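Local coordinates for protein naphthalene dioxygenase large subunit (Rhodococcus sp., PDB 2B1X) that is the large subunit of a Rieske-type non-haem iron oxygenase, carrying a [2Fe-2S] cluster in one domain and an iron ion in the other, at residues A[62-67]-A[192-197]; A[318-323]-A[360-365]. All blocks are in the same frame, centred on the assembly; numbering follows the deposited sequence.

Interaction 1 (A[62-67]-A[192-197]); sequences VVRYIS and GAPQRW
R196 and V63 are bridged by a water. The water accepts from R196 NH1 at 2.8 Å and donates to V63 O at 2.8 Å. It lies in the guanidinium plane, at its edge. Direct contact is loose, since V63 O and R196 NH1 are 4.5 Å apart. No direct hydrogen bond joins the segments.

Two van der Waals contacts flank the bridge. R196 NH2 approaches Y65 CE1 obliquely at 3.9 Å, and the ring and guanidinium planes are 71° apart. On R64 the chain bends at chi2 (-74°), which turns the guanidinium toward P194. The proline CG lies over one face of this group, and P194 CD is 3.9 Å from R64 NH2. V62 CG2 sits over the opposite face, 3.8 Å above the plane, so the group is held between the two residues.

The charges are met mainly outside the two segments. R64 pairs with E54, and R196 pairs with E335. D127 of a small subunit forms a salt bridge with R196 NH2 and accepts a hydrogen bond from Y65 OH.

R64 NE and R196 NH1 are 5.2 Å apart, so two like charges lie close together. The acids around them probably offset this. The chemistry implies a mainly polar join between the Rieske and catalytic domains: one water cross-links it, acids pair with the arginines, and D127 ties in a small subunit.

Interaction 2 (A[318-323]-A[360-365]); sequences TAFLTL and RTFGIS
The strand 318-330 of the large antiparallel sheet in the catalytic domain packs against the last, weakly bonded part of helix 348-361 and the segment that follows. F320 carries the strand side of the contact. Its CG lies between the backbone N and the carbonyl carbon (chi1 65°), and the ring reaches out to T361 and F362.

The ring tip does the touching. F320 CZ is 3.8 Å from F362 CD1, an apolar contact in which F362 CD1 sits at the edge of the F320 ring, near its plane. The two side chains cross at about a right angle. T361 OG1 comes in obliquely, 3.4 Å from F320 CZ and 3.6 Å from F320 CE2. This buried hydroxyl is satisfied by the backbone carbonyl S357 O while it rests against the ring.

F362 also meets the rings of F307 and F368, and M309 packs on F320, T361 and F362. The F362 side chain is about 5 Å from the iron(III) ion of H216, H221 and D372. A bound MPD, probably from the crystallisation liquor, is about 4 Å away. Such helix-and-loop packing on an antiparallel sheet is consistent with the catalytic domain's Bet v 1-like fold.

Interaction 1 comes first along the chain and closes before interaction 2 opens. Their centres are about 17 Å apart. Both reach the large antiparallel sheet of the catalytic domain, where strand 333-343 lies between strands 188-199 and 318-330. Segment 62-67 instead belongs to the smaller sheet of the Rieske domain. The two contacts also touch directly. Q195 OE1 is 2.8 Å from I364 N, a probable hydrogen bond, and W197 CB packs on I364 CD1 at 3.5 Å. Strand 188-199 thus connects the domain interface to segment 360-365, and F362, two residues before I364 in the chain, lies near the iron.

Interaction 1 (A[62-67]-A[192-197])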
loop_
_atom_site.group_PDB
_atom_site.type_symbol
_atom_site.label_atom_id
_atom_site.label_comp_id
_atom_site.label_asym_id
_atom_site.label_seq_id
_atom_site.Cartn_x
_atom_site.Cartn_y
_atom_site.Cartn_z
ATOM N N VAL A 62 -8.106 -5.015 -27.928
ATOM C CA VAL A 62 -7.202 -4.722 -26.824
ATOM C C VAL A 62 -8.025 -3.857 -25.854
ATOM O O VAL A 62 -8.986 -3.216 -26.270
ATOM C CB VAL A 62 -5.905 -3.978 -27.267
ATOM C CG1 VAL A 62 -4.998 -4.888 -28.131
ATOM C CG2 VAL A 62 -6.201 -2.672 -28.032
ATOM N N VAL A 63 -7.676 -3.894 -24.581
ATOM C CA VAL A 63 -8.312 -3.039 -23.578
ATOM C C VAL A 63 -7.386 -1.863 -23.196
ATOM O O VAL A 63 -6.290 -2.066 -22.684
ATOM C CB VAL A 63 -8.734 -3.838 -22.353
ATOM C CG1 VAL A 63 -9.375 -2.897 -21.303
ATOM C CG2 VAL A 63 -9.750 -4.971 -22.750
ATOM N N ARG A 64 -7.862 -0.641 -23.401
ATOM C CA ARG A 64 -7.051 0.565 -23.256
ATOM C C ARG A 64 -7.793 1.643 -22.485
ATOM O O ARG A 64 -8.966 1.429 -22.124
ATOM C CB ARG A 64 -6.552 1.029 -24.625
ATOM C CG ARG A 64 -5.714 -0.037 -25.318
ATOM C CD ARG A 64 -4.285 -0.199 -24.715
ATOM N NE ARG A 64 -3.622 -1.418 -25.154
ATOM C CZ ARG A 64 -3.007 -1.578 -26.334
ATOM N NH1 ARG A 64 -2.954 -0.586 -27.237
ATOM N NH2 ARG A 64 -2.444 -2.738 -26.624
ATOM N N TYR A 65 -7.150 2.786 -22.219
ATOM C CA TYR A 65 -7.689 3.730 -21.222
ATOM C C TYR A 65 -7.746 5.188 -21.630
ATOM O O TYR A 65 -6.904 5.657 -22.414
ATOM C CB TYR A 65 -6.831 3.686 -19.939
ATOM C CG TYR A 65 -6.816 2.356 -19.314
ATOM C CD1 TYR A 65 -6.011 1.339 -19.792
ATOM C CD2 TYR A 65 -7.681 2.081 -18.246
ATOM C CE1 TYR A 65 -6.033 0.053 -19.199
ATOM C CE2 TYR A 65 -7.680 0.852 -17.641
ATOM C CZ TYR A 65 -6.865 -0.166 -18.129
ATOM O OH TYR A 65 -6.940 -1.408 -17.524
ATOM N N ILE A 66 -8.707 5.900 -21.065
ATOM C CA ILE A 66 -8.558 7.329 -20.839
ATOM C C ILE A 66 -8.690 7.511 -19.360
ATOM O O ILE A 66 -9.781 7.341 -18.791
ATOM C CB ILE A 66 -9.567 8.192 -21.657
ATOM C CG1 ILE A 66 -9.421 7.866 -23.169
ATOM C CG2 ILE A 66 -9.324 9.660 -21.385
ATOM C CD1 ILE A 66 -10.367 8.616 -24.128
ATOM N N SER A 67 -7.557 7.820 -18.724
ATOM C CA SER A 67 -7.446 7.828 -17.275
ATOM C C SER A 67 -8.022 6.534 -16.686
ATOM O O SER A 67 -7.637 5.479 -17.116
ATOM C CB SER A 67 -8.039 9.110 -16.665
ATOM O OG SER A 67 -7.377 10.242 -17.247
ATOM N N GLY A 192 4.379 -7.416 -31.091
ATOM C CA GLY A 192 3.904 -7.997 -29.852
ATOM C C GLY A 192 2.914 -7.125 -29.111
ATOM O O GLY A 192 1.782 -6.928 -29.534
ATOM N N ALA A 193 3.353 -6.593 -27.983
ATOM C CA ALA A 193 2.509 -5.820 -27.091
ATOM C C ALA A 193 3.401 -4.730 -26.474
ATOM O O ALA A 193 4.622 -4.792 -26.571
ATOM C CB ALA A 193 1.944 -6.713 -26.007
ATOM N N PRO A 194 2.806 -3.716 -25.875
ATOM C CA PRO A 194 3.599 -2.720 -25.154
ATOM C C PRO A 194 4.153 -3.295 -23.842
ATOM O O PRO A 194 3.527 -4.168 -23.212
ATOM C CB PRO A 194 2.596 -1.610 -24.891
ATOM C CG PRO A 194 1.241 -2.347 -24.847
ATOM C CD PRO A 194 1.357 -3.402 -25.861
ATOM N N GLN A 195 5.356 -2.868 -23.479
ATOM C CA GLN A 195 5.815 -3.021 -22.093
ATOM C C GLN A 195 4.971 -2.076 -21.271
ATOM O O GLN A 195 4.814 -0.910 -21.650
ATOM C CB GLN A 195 7.275 -2.554 -21.963
ATOM C CG GLN A 195 8.311 -3.336 -22.761
ATOM C CD GLN A 195 9.709 -2.697 -22.622
ATOM O OE1 GLN A 195 9.829 -1.575 -22.110
ATOM N NE2 GLN A 195 10.731 -3.375 -23.096
ATOM N N ARG A 196 4.454 -2.558 -20.148
ATOM C CA ARG A 196 3.690 -1.732 -19.212
ATOM C C ARG A 196 4.239 -1.839 -17.796
ATOM O O ARG A 196 4.363 -2.930 -17.236
ATOM C CB ARG A 196 2.227 -2.144 -19.244
ATOM C CG ARG A 196 1.585 -1.942 -20.646
ATOM C CD ARG A 196 0.180 -2.483 -20.763
ATOM N NE ARG A 196 -0.702 -2.003 -19.683
ATOM C CZ ARG A 196 -1.996 -2.321 -19.548
ATOM N NH1 ARG A 196 -2.593 -3.161 -20.403
ATOM N NH2 ARG A 196 -2.692 -1.830 -18.521
ATOM N N TRP A 197 4.606 -0.714 -17.210
ATOM C CA TRP A 197 5.130 -0.744 -15.841
ATOM C C TRP A 197 4.801 0.590 -15.185
ATOM O O TRP A 197 4.478 1.560 -15.897
ATOM C CB TRP A 197 6.644 -1.074 -15.820
ATOM C CG TRP A 197 7.573 0.069 -16.239
ATOM C CD1 TRP A 197 8.307 0.888 -15.404
ATOM C CD2 TRP A 197 7.881 0.498 -17.573
ATOM N NE1 TRP A 197 9.041 1.789 -16.141
ATOM C CE2 TRP A 197 8.784 1.588 -17.472
ATOM C CE3 TRP A 197 7.463 0.100 -18.844
ATOM C CZ2 TRP A 197 9.302 2.259 -18.600
ATOM C CZ3 TRP A 197 7.990 0.775 -19.975
ATOM C CH2 TRP A 197 8.888 1.826 -19.831
HETATM O O HOH W 1 -5.289 -3.873 -20.801
#

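Interaction 2 (A[318-323]-A[360-365])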
loop_
_atom_site.group_PDB
_atom_site.type_symbol
_atom_site.label_atom_id
_atom_site.label_comp_id
_atom_site.label_asym_id
_atom_site.label_seq_id
_atom_site.Cartn_x
_atom_site.Cartn_y
_atom_site.Cartn_z
ATOM N N THR A 318 21.333 1.118 -35.400
ATOM C CA THR A 318 20.196 0.994 -36.292
ATOM C C THR A 318 18.990 1.795 -35.768
ATOM O O THR A 318 18.904 2.102 -34.572
ATOM C CB THR A 318 19.946 -0.506 -36.805
ATOM O OG1 THR A 318 18.580 -0.904 -36.735
ATOM C CG2 THR A 318 20.752 -1.561 -36.053
ATOM N N ALA A 319 18.161 2.242 -36.701
ATOM C CA ALA A 319 17.004 3.054 -36.423
ATOM C C ALA A 319 15.896 2.244 -35.760
ATOM O O ALA A 319 15.654 1.078 -36.085
ATOM C CB ALA A 319 16.485 3.689 -37.721
ATOM N N PHE A 320 15.219 2.866 -34.805
ATOM C CA PHE A 320 14.025 2.232 -34.242
ATOM C C PHE A 320 12.997 3.306 -33.983
ATOM O O PHE A 320 13.353 4.477 -33.810
ATOM C CB PHE A 320 14.363 1.451 -32.976
ATOM C CG PHE A 320 14.847 2.318 -31.820
ATOM C CD1 PHE A 320 13.931 2.931 -30.939
ATOM C CD2 PHE A 320 16.203 2.459 -31.572
ATOM C CE1 PHE A 320 14.378 3.682 -29.861
ATOM C CE2 PHE A 320 16.662 3.228 -30.502
ATOM C CZ PHE A 320 15.739 3.838 -29.637
ATOM N N LEU A 321 11.731 2.903 -33.990
ATOM C CA LEU A 321 10.622 3.773 -33.653
ATOM C C LEU A 321 9.919 3.248 -32.405
ATOM O O LEU A 321 9.580 2.059 -32.332
ATOM C CB LEU A 321 9.623 3.853 -34.831
ATOM C CG LEU A 321 8.327 4.632 -34.531
ATOM C CD1 LEU A 321 8.650 6.121 -34.253
ATOM C CD2 LEU A 321 7.307 4.475 -35.676
ATOM N N THR A 322 9.696 4.129 -31.435
ATOM C CA THR A 322 8.864 3.801 -30.309
ATOM C C THR A 322 7.816 4.897 -30.097
ATOM O O THR A 322 8.116 6.093 -30.241
ATOM C CB THR A 322 9.728 3.588 -28.998
ATOM O OG1 THR A 322 8.871 3.574 -27.860
ATOM C CG2 THR A 322 10.617 4.785 -28.707
ATOM N N LEU A 323 6.593 4.466 -29.792
ATOM C CA LEU A 323 5.525 5.340 -29.315
ATOM C C LEU A 323 5.289 4.952 -27.866
ATOM O O LEU A 323 5.360 3.782 -27.524
ATOM C CB LEU A 323 4.223 5.095 -30.092
ATOM C CG LEU A 323 4.076 5.357 -31.597
ATOM C CD1 LEU A 323 2.637 5.724 -31.993
ATOM C CD2 LEU A 323 5.130 6.307 -32.241
ATOM N N ARG A 360 17.647 -2.218 -25.684
ATOM C CA ARG A 360 18.790 -2.019 -24.779
ATOM C C ARG A 360 18.970 -0.561 -24.400
ATOM O O ARG A 360 19.729 -0.265 -23.455
ATOM C CB ARG A 360 20.093 -2.600 -25.358
ATOM C CG ARG A 360 20.215 -4.118 -25.154
ATOM C CD ARG A 360 19.369 -4.900 -26.160
ATOM N NE ARG A 360 19.621 -6.342 -26.219
ATOM C CZ ARG A 360 20.567 -6.922 -26.959
ATOM N NH1 ARG A 360 21.404 -6.190 -27.701
ATOM N NH2 ARG A 360 20.662 -8.246 -26.945
ATOM N N THR A 361 18.234 0.333 -25.090
ATOM C CA THR A 361 18.311 1.786 -24.851
ATOM C C THR A 361 17.089 2.346 -24.156
ATOM O O THR A 361 17.224 3.060 -23.155
ATOM C CB THR A 361 18.629 2.596 -26.157
ATOM O OG1 THR A 361 17.605 2.380 -27.136
ATOM C CG2 THR A 361 19.923 2.079 -26.814
ATOM N N PHE A 362 15.905 2.003 -24.675
ATOM C CA PHE A 362 14.656 2.507 -24.140
ATOM C C PHE A 362 13.758 1.367 -23.619
ATOM O O PHE A 362 14.145 0.203 -23.649
ATOM C CB PHE A 362 13.958 3.451 -25.155
ATOM C CG PHE A 362 14.646 4.786 -25.257
ATOM C CD1 PHE A 362 15.804 4.930 -26.023
ATOM C CD2 PHE A 362 14.194 5.872 -24.522
ATOM C CE1 PHE A 362 16.486 6.157 -26.060
ATOM C CE2 PHE A 362 14.865 7.130 -24.560
ATOM C CZ PHE A 362 16.026 7.252 -25.328
ATOM N N GLY A 363 12.585 1.700 -23.107
ATOM C CA GLY A 363 11.810 0.690 -22.409
ATOM C C GLY A 363 12.278 0.443 -20.969
ATOM O O GLY A 363 13.168 1.130 -20.444
ATOM N N ILE A 364 11.654 -0.541 -20.329
ATOM C CA ILE A 364 11.781 -0.772 -18.877
ATOM C C ILE A 364 13.199 -1.139 -18.420
ATOM O O ILE A 364 13.599 -0.853 -17.284
ATOM C CB ILE A 364 10.759 -1.875 -18.484
ATOM C CG1 ILE A 364 10.458 -1.867 -16.980
ATOM C CG2 ILE A 364 11.247 -3.256 -18.946
ATOM C CD1 ILE A 364 9.484 -2.912 -16.570
ATOM N N SER A 365 13.959 -1.810 -19.290
ATOM C CA SER A 365 15.311 -2.182 -18.936
ATOM C C SER A 365 16.380 -1.388 -19.731
ATOM O O SER A 365 17.566 -1.621 -19.576
ATOM C CB SER A 365 15.519 -3.704 -19.101
ATOM O OG SER A 365 15.524 -4.068 -20.479
#